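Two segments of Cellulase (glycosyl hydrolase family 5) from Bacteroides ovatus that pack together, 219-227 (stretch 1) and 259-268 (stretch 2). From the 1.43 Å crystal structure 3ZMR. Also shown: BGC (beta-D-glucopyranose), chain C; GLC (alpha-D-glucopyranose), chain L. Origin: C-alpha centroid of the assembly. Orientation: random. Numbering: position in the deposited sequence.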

ATOM      1  N   GLY A 219      -6.049 -15.143  -5.784  1.00 10.04           N
ATOM      2  CA  GLY A 219      -5.347 -16.418  -5.861  1.00 11.66           C
ATOM      3  C   GLY A 219      -3.910 -16.426  -5.395  1.00 11.18           C
ATOM      4  O   GLY A 219      -3.317 -17.503  -5.217  1.00 14.62           O
ATOM      5  N   GLY A 220      -3.336 -15.236  -5.202  1.00 11.08           N
ATOM      6  CA  GLY A 220      -2.017 -15.115  -4.567  1.00 10.87           C
ATOM      7  C   GLY A 220      -0.831 -15.091  -5.527  1.00  9.67           C
ATOM      8  O   GLY A 220       0.317 -15.267  -5.093  1.00 11.63           O
ATOM      9  N   TRP A 221      -1.059 -14.852  -6.822  1.00 11.10           N
ATOM     10  CA  TRP A 221       0.064 -14.863  -7.779  1.00 13.99           C
ATOM     11  C   TRP A 221       1.190 -13.896  -7.449  1.00 10.22           C
ATOM     12  O   TRP A 221       2.326 -14.146  -7.827  1.00 10.71           O
ATOM     13  CB  TRP A 221      -0.417 -14.561  -9.188  1.00 10.99           C
ATOM     14  CG  TRP A 221      -1.001 -13.199  -9.402  1.00 11.37           C
ATOM     15  CD1 TRP A 221      -2.323 -12.829  -9.292  1.00 10.63           C
ATOM     16  CD2 TRP A 221      -0.278 -11.996  -9.736  1.00 10.18           C
ATOM     17  NE1 TRP A 221      -2.467 -11.482  -9.546  1.00 11.05           N
ATOM     18  CE2 TRP A 221      -1.232 -10.950  -9.845  1.00 10.83           C
ATOM     19  CE3 TRP A 221       1.061 -11.712 -10.009  1.00 11.46           C
ATOM     20  CZ2 TRP A 221      -0.860  -9.620 -10.146  1.00 11.57           C
ATOM     21  CZ3 TRP A 221       1.415 -10.398 -10.343  1.00 11.07           C
ATOM     22  CH2 TRP A 221       0.457  -9.388 -10.443  1.00 11.04           C
ATOM     23  N   LEU A 222       0.875 -12.792  -6.746  1.00  9.94           N
ATOM     24  CA  LEU A 222       1.895 -11.772  -6.451  1.00 10.36           C
ATOM     25  C   LEU A 222       2.752 -12.160  -5.233  1.00 11.74           C
ATOM     26  O   LEU A 222       3.761 -11.527  -4.943  1.00 10.83           O
ATOM     27  CB  LEU A 222       1.260 -10.389  -6.249  1.00  9.18           C
ATOM     28  CG  LEU A 222       2.194  -9.184  -6.222  1.00 10.02           C
ATOM     29  CD1 LEU A 222       3.101  -9.076  -7.433  1.00 11.25           C
ATOM     30  CD2 LEU A 222       1.372  -7.917  -6.025  1.00 10.31           C
ATOM     31  N   ASN A 223       2.349 -13.218  -4.530  1.00  9.72           N
ATOM     32  CA  ASN A 223       2.968 -13.584  -3.261  1.00 10.91           C
ATOM     33  C   ASN A 223       4.239 -14.404  -3.401  1.00 10.38           C
ATOM     34  O   ASN A 223       4.394 -15.477  -2.795  1.00 12.07           O
ATOM     35  CB  ASN A 223       1.955 -14.289  -2.357  1.00 10.70           C
ATOM     36  CG  ASN A 223       0.868 -13.354  -1.864  1.00 12.31           C
ATOM     37  OD1 ASN A 223       1.029 -12.126  -1.854  1.00 11.30           O
ATOM     38  ND2 ASN A 223      -0.272 -13.924  -1.471  1.00 11.80           N
ATOM     39  N   HIS A 224       5.150 -13.874  -4.209  1.00 12.12           N
ATOM     40  CA  HIS A 224       6.474 -14.454  -4.416  1.00 10.65           C
ATOM     41  C   HIS A 224       7.526 -13.369  -4.513  1.00 10.73           C
ATOM     42  O   HIS A 224       8.141 -13.167  -5.577  1.00 14.17           O
ATOM     43  CB  HIS A 224       6.495 -15.352  -5.643  1.00 14.00           C
ATOM     44  CG  HIS A 224       5.423 -16.383  -5.615  1.00 12.43           C
ATOM     45  ND1 HIS A 224       5.548 -17.543  -4.883  1.00 14.53           N
ATOM     46  CD2 HIS A 224       4.172 -16.389  -6.134  1.00 14.20           C
ATOM     47  CE1 HIS A 224       4.428 -18.244  -4.989  1.00 16.67           C
ATOM     48  NE2 HIS A 224       3.576 -17.565  -5.741  1.00 20.15           N
ATOM     49  N   PRO A 225       7.777 -12.683  -3.392  1.00 10.59           N
ATOM     50  CA  PRO A 225       8.655 -11.499  -3.413  1.00 13.25           C
ATOM     51  C   PRO A 225      10.122 -11.923  -3.298  1.00 11.39           C
ATOM     52  O   PRO A 225      10.762 -11.707  -2.286  1.00 11.87           O
ATOM     53  CB  PRO A 225       8.194 -10.711  -2.183  1.00 18.54           C
ATOM     54  CG  PRO A 225       7.756 -11.770  -1.229  1.00 14.36           C
ATOM     55  CD  PRO A 225       7.129 -12.846  -2.086  1.00 14.40           C
ATOM     56  N   VAL A 226      10.599 -12.568  -4.356  1.00 12.62           N
ATOM     57  CA  VAL A 226      11.957 -13.102  -4.437  1.00 11.43           C
ATOM     58  C   VAL A 226      12.514 -12.777  -5.818  1.00 14.82           C
ATOM     59  O   VAL A 226      11.768 -12.636  -6.796  1.00 13.51           O
ATOM     60  CB  VAL A 226      12.012 -14.628  -4.173  1.00 14.29           C
ATOM     61  CG1 VAL A 226      11.550 -14.962  -2.749  1.00 15.01           C
ATOM     62  CG2 VAL A 226      11.201 -15.408  -5.183  1.00 17.34           C
ATOM     63  N   ASP A 227      13.828 -12.644  -5.882  1.00 13.23           N
ATOM     64  CA  ASP A 227      14.498 -12.271  -7.122  1.00 15.90           C
ATOM     65  C   ASP A 227      14.207 -13.237  -8.265  1.00 15.13           C
ATOM     66  O   ASP A 227      14.129 -12.809  -9.402  1.00 19.30           O
ATOM     67  CB  ASP A 227      16.006 -12.137  -6.905  1.00 17.53           C
ATOM     68  CG  ASP A 227      16.382 -10.889  -6.116  1.00 17.85           C
ATOM     69  OD1 ASP A 227      15.869  -9.781  -6.385  1.00 22.28           O
ATOM     70  OD2 ASP A 227      17.235 -11.019  -5.228  1.00 24.97           O
ATOM     71  N   GLY A 259      -2.050  -0.130  -5.282  1.00  7.90           N
ATOM     72  CA  GLY A 259      -1.380  -0.996  -6.249  1.00  8.14           C
ATOM     73  C   GLY A 259      -1.528  -2.503  -6.001  1.00  8.52           C
ATOM     74  O   GLY A 259      -1.608  -3.298  -6.947  1.00  9.68           O
ATOM     75  N   THR A 260      -1.520  -2.858  -4.717  1.00  7.77           N
ATOM     76  CA  THR A 260      -1.481  -4.250  -4.272  1.00  8.34           C
ATOM     77  C   THR A 260      -2.340  -4.399  -3.015  1.00  9.45           C
ATOM     78  O   THR A 260      -2.857  -3.421  -2.496  1.00  9.22           O
ATOM     79  CB  THR A 260      -0.025  -4.723  -3.968  1.00  9.07           C
ATOM     80  OG1 THR A 260       0.430  -4.133  -2.737  1.00  9.46           O
ATOM     81  CG2 THR A 260       0.934  -4.395  -5.110  1.00 11.14           C
ATOM     82  N   ASN A 261      -2.450  -5.627  -2.524  1.00  9.29           N
ATOM     83  CA  ASN A 261      -3.141  -5.875  -1.278  1.00  9.38           C
ATOM     84  C   ASN A 261      -2.113  -6.312  -0.217  1.00  8.50           C
ATOM     85  O   ASN A 261      -1.290  -5.495   0.192  1.00 10.67           O
ATOM     86  CB  ASN A 261      -4.279  -6.866  -1.488  1.00  8.34           C
ATOM     87  CG  ASN A 261      -5.144  -7.028  -0.256  1.00  8.37           C
ATOM     88  OD1 ASN A 261      -5.503  -6.047   0.386  1.00  9.93           O
ATOM     89  ND2 ASN A 261      -5.494  -8.270   0.076  1.00 10.28           N
ATOM     90  N   GLU A 262      -2.137  -7.593   0.193  1.00  9.20           N
ATOM     91  CA  GLU A 262      -1.300  -8.119   1.284  1.00  9.06           C
ATOM     92  C   GLU A 262      -0.206  -9.030   0.715  1.00  9.58           C
ATOM     93  O   GLU A 262      -0.373 -10.250   0.649  1.00 12.13           O
ATOM     94  CB  GLU A 262      -2.132  -8.855   2.358  1.00 14.96           C
ATOM     95  CG  GLU A 262      -3.150  -7.996   3.069  1.00 12.65           C
ATOM     96  CD  GLU A 262      -3.934  -8.727   4.131  1.00 23.38           C
ATOM     97  OE1 GLU A 262      -3.741  -9.983   4.236  1.00 27.38           O
ATOM     98  OE2 GLU A 262      -4.756  -8.040   4.813  1.00 18.40           O
ATOM     99  N   VAL A 263       0.897  -8.439   0.270  1.00  9.35           N
ATOM    100  CA  VAL A 263       1.987  -9.198  -0.363  1.00  9.77           C
ATOM    101  C   VAL A 263       2.712  -9.957   0.756  1.00 10.09           C
ATOM    102  O   VAL A 263       3.069  -9.400   1.782  1.00 11.55           O
ATOM    103  CB  VAL A 263       2.957  -8.284  -1.139  1.00  9.75           C
ATOM    104  CG1 VAL A 263       4.163  -9.095  -1.640  1.00 18.96           C
ATOM    105  CG2 VAL A 263       2.200  -7.630  -2.290  1.00 10.88           C
ATOM    106  N   ASN A 264       2.903 -11.248   0.503  1.00 11.23           N
ATOM    107  CA  ASN A 264       3.472 -12.230   1.423  1.00 14.02           C
ATOM    108  C   ASN A 264       4.337 -13.175   0.598  1.00 11.89           C
ATOM    109  O   ASN A 264       4.198 -13.231  -0.598  1.00 10.91           O
ATOM    110  CB  ASN A 264       2.291 -13.061   2.040  1.00 16.50           C
ATOM    111  CG  ASN A 264       2.716 -14.072   3.061  1.00 23.24           C
ATOM    112  OD1 ASN A 264       2.459 -15.273   2.893  1.00 35.16           O
ATOM    113  ND2 ASN A 264       3.327 -13.614   4.134  1.00 22.89           N
ATOM    114  N   ASN A 265       5.244 -13.911   1.245  1.00 10.83           N
ATOM    115  CA  ASN A 265       5.877 -15.039   0.584  1.00 12.27           C
ATOM    116  C   ASN A 265       5.122 -16.358   0.855  1.00 12.34           C
ATOM    117  O   ASN A 265       5.324 -16.997   1.879  1.00 16.81           O
ATOM    118  CB  ASN A 265       7.340 -15.165   0.977  1.00 12.64           C
ATOM    119  CG  ASN A 265       8.047 -16.209   0.157  1.00 17.38           C
ATOM    120  OD1 ASN A 265       7.412 -16.877  -0.688  1.00 17.76           O
ATOM    121  ND2 ASN A 265       9.346 -16.363   0.380  1.00 16.11           N
ATOM    122  N   ASP A 266       4.278 -16.755  -0.084  1.00 11.10           N
ATOM    123  CA  ASP A 266       3.415 -17.927   0.082  1.00 14.48           C
ATOM    124  C   ASP A 266       4.151 -19.258   0.132  1.00 19.41           C
ATOM    125  O   ASP A 266       3.562 -20.256   0.534  1.00 24.63           O
ATOM    126  CB  ASP A 266       2.324 -17.934  -1.010  1.00 16.91           C
ATOM    127  CG  ASP A 266       1.093 -17.039  -0.642  1.00 18.12           C
ATOM    128  OD1 ASP A 266       1.046 -16.465   0.487  1.00 23.45           O
ATOM    129  OD2 ASP A 266       0.166 -16.925  -1.479  1.00 23.15           O
ATOM    130  N   ASP A 267       5.411 -19.263  -0.302  1.00 16.14           N
ATOM    131  CA  ASP A 267       6.268 -20.461  -0.296  1.00 16.91           C
ATOM    132  C   ASP A 267       7.031 -20.621   1.021  1.00 20.29           C
ATOM    133  O   ASP A 267       7.669 -21.651   1.228  1.00 22.49           O
ATOM    134  CB  ASP A 267       7.290 -20.413  -1.457  1.00 30.96           C
ATOM    135  CG  ASP A 267       6.676 -20.690  -2.831  1.00 46.21           C
ATOM    136  OD1 ASP A 267       5.465 -20.979  -2.953  1.00 33.19           O
ATOM    137  OD2 ASP A 267       7.437 -20.633  -3.820  1.00122.29           O
ATOM    138  N   ALA A 268       6.996 -19.626   1.919  1.00 19.57           N
ATOM    139  CA  ALA A 268       7.887 -19.679   3.107  1.00 18.52           C
ATOM    140  C   ALA A 268       7.211 -20.087   4.412  1.00 26.43           C
ATOM    141  O   ALA A 268       7.850 -20.104   5.464  1.00 21.20           O
ATOM    142  CB  ALA A 268       8.657 -18.376   3.270  1.00 19.47           C
TER
HETATM  143  C2  BGC C   1      -7.464  -9.407   3.139  0.50 20.95           C
HETATM  144  C3  BGC C   1      -8.969  -9.712   3.057  0.50 22.28           C
HETATM  145  C4  BGC C   1      -9.416 -10.719   4.111  0.50 29.09           C
HETATM  146  C5  BGC C   1      -8.917 -10.136   5.441  0.50 35.62           C
HETATM  147  C6  BGC C   1      -9.365 -10.996   6.611  0.50 39.76           C
HETATM  148  C1  BGC C   1      -6.889  -9.127   4.535  0.50 25.60           C
HETATM  149  O2  BGC C   1      -7.171  -8.296   2.294  0.50 15.46           O
HETATM  150  O3  BGC C   1      -9.261 -10.222   1.738  0.50 21.62           O
HETATM  151  O4  BGC C   1     -10.856 -10.925   4.028  0.50 26.44           O
HETATM  152  O5  BGC C   1      -7.479 -10.040   5.463  0.50 41.96           O
HETATM  153  O6  BGC C   1      -9.042 -12.358   6.282  0.50 61.75           O
HETATM  154  C1  GLC L1519      -7.365  -9.077   4.660  0.50 18.82           C
HETATM  155  C2  GLC L1519      -7.669  -9.405   3.203  0.50 15.45           C
HETATM  156  C3  GLC L1519      -9.147  -9.740   2.991  0.50 13.01           C
HETATM  157  C4  GLC L1519      -9.507 -10.845   3.988  0.50 18.55           C
HETATM  158  C5  GLC L1519      -9.035 -10.479   5.403  0.50 39.31           C
HETATM  159  C6  GLC L1519      -9.376 -11.520   6.465  0.50 70.31           C
HETATM  160  O2  GLC L1519      -7.236  -8.336   2.404  0.50 11.30           O
HETATM  161  O3  GLC L1519      -9.428 -10.076   1.614  0.50  7.94           O
HETATM  162  O4  GLC L1519     -10.905 -10.947   3.958  0.50 25.57           O
HETATM  163  O5  GLC L1519      -7.647 -10.229   5.410  0.50 24.90           O
HETATM  164  O6  GLC L1519     -10.638 -11.165   6.997  0.50 90.45           O
HETATM  165  O   HOH W   1       0.749 -18.098  -3.773  1.00 44.05           O
HETATM  166  O   HOH W   2      -2.024 -12.320   0.486  1.00 15.27           O
HETATM  167  O   HOH W   3       7.953 -17.334  -3.382  1.00 20.47           O

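Neither stretch forms a regular helix or strand, so the contact depends on side chains and turns rather than on a repeating backbone pattern. G220 begins a type I turn that closes at N223, whose N donates to G220 O at 2.9 Å. G220 has a positive phi (93°), where a CB would be jammed against the carbonyl O of the residue before; a CB here would also point toward stretch 2 and lie 3.0 Å from D266 OD2, a clash. A water nearby bridges the two, donating to G220 O (3.2 Å) and D266 OD2 (2.6 Å).

W221 points away and makes no contact, but L222 brings the end of its side chain round to meet stretch 2. L222 CD2 lies 3.7 Å from T260 CG2 and 3.8 Å from V263 CG2, a small apolar patch in which branched side chains fit closely.

N223 is the center of the contact, buried and pointing toward stretch 2. An asparagine suits this place because its amide offers an acceptor and a donor at once: N223 OD1 accepts from N264 N at 3.1 Å, while N223 ND2 donates to D266 OD2 at 3.0 Å. N223 ND2 also donates to a second water (3.1 Å), which in turn donates to E262 O (2.7 Å). The backbone adds a nearly straight hydrogen bond, D266 N to N223 O, at 3.0 Å and 168°. D266 is thus held through both its main chain and its carboxylate.

H224 starts away from stretch 2, yet its ring returns, and D267 OD1 sits at the ring edge, 3.6 Å from H224 CE1. A third water, 2.8 Å from H224 ND1, donates to N265 OD1 at 2.8 Å, linking the ring to the other stretch.

P225, which has no amide hydrogen to satisfy, packs its CD 3.3 Å from N264 O and 3.8 Å from N265 CB. V226 finishes the contact more loosely: its CA-to-CB bond points toward stretch 2, and its methyl CG1 can only pack, not hydrogen-bond, against N265 ND2 at 4.1 Å.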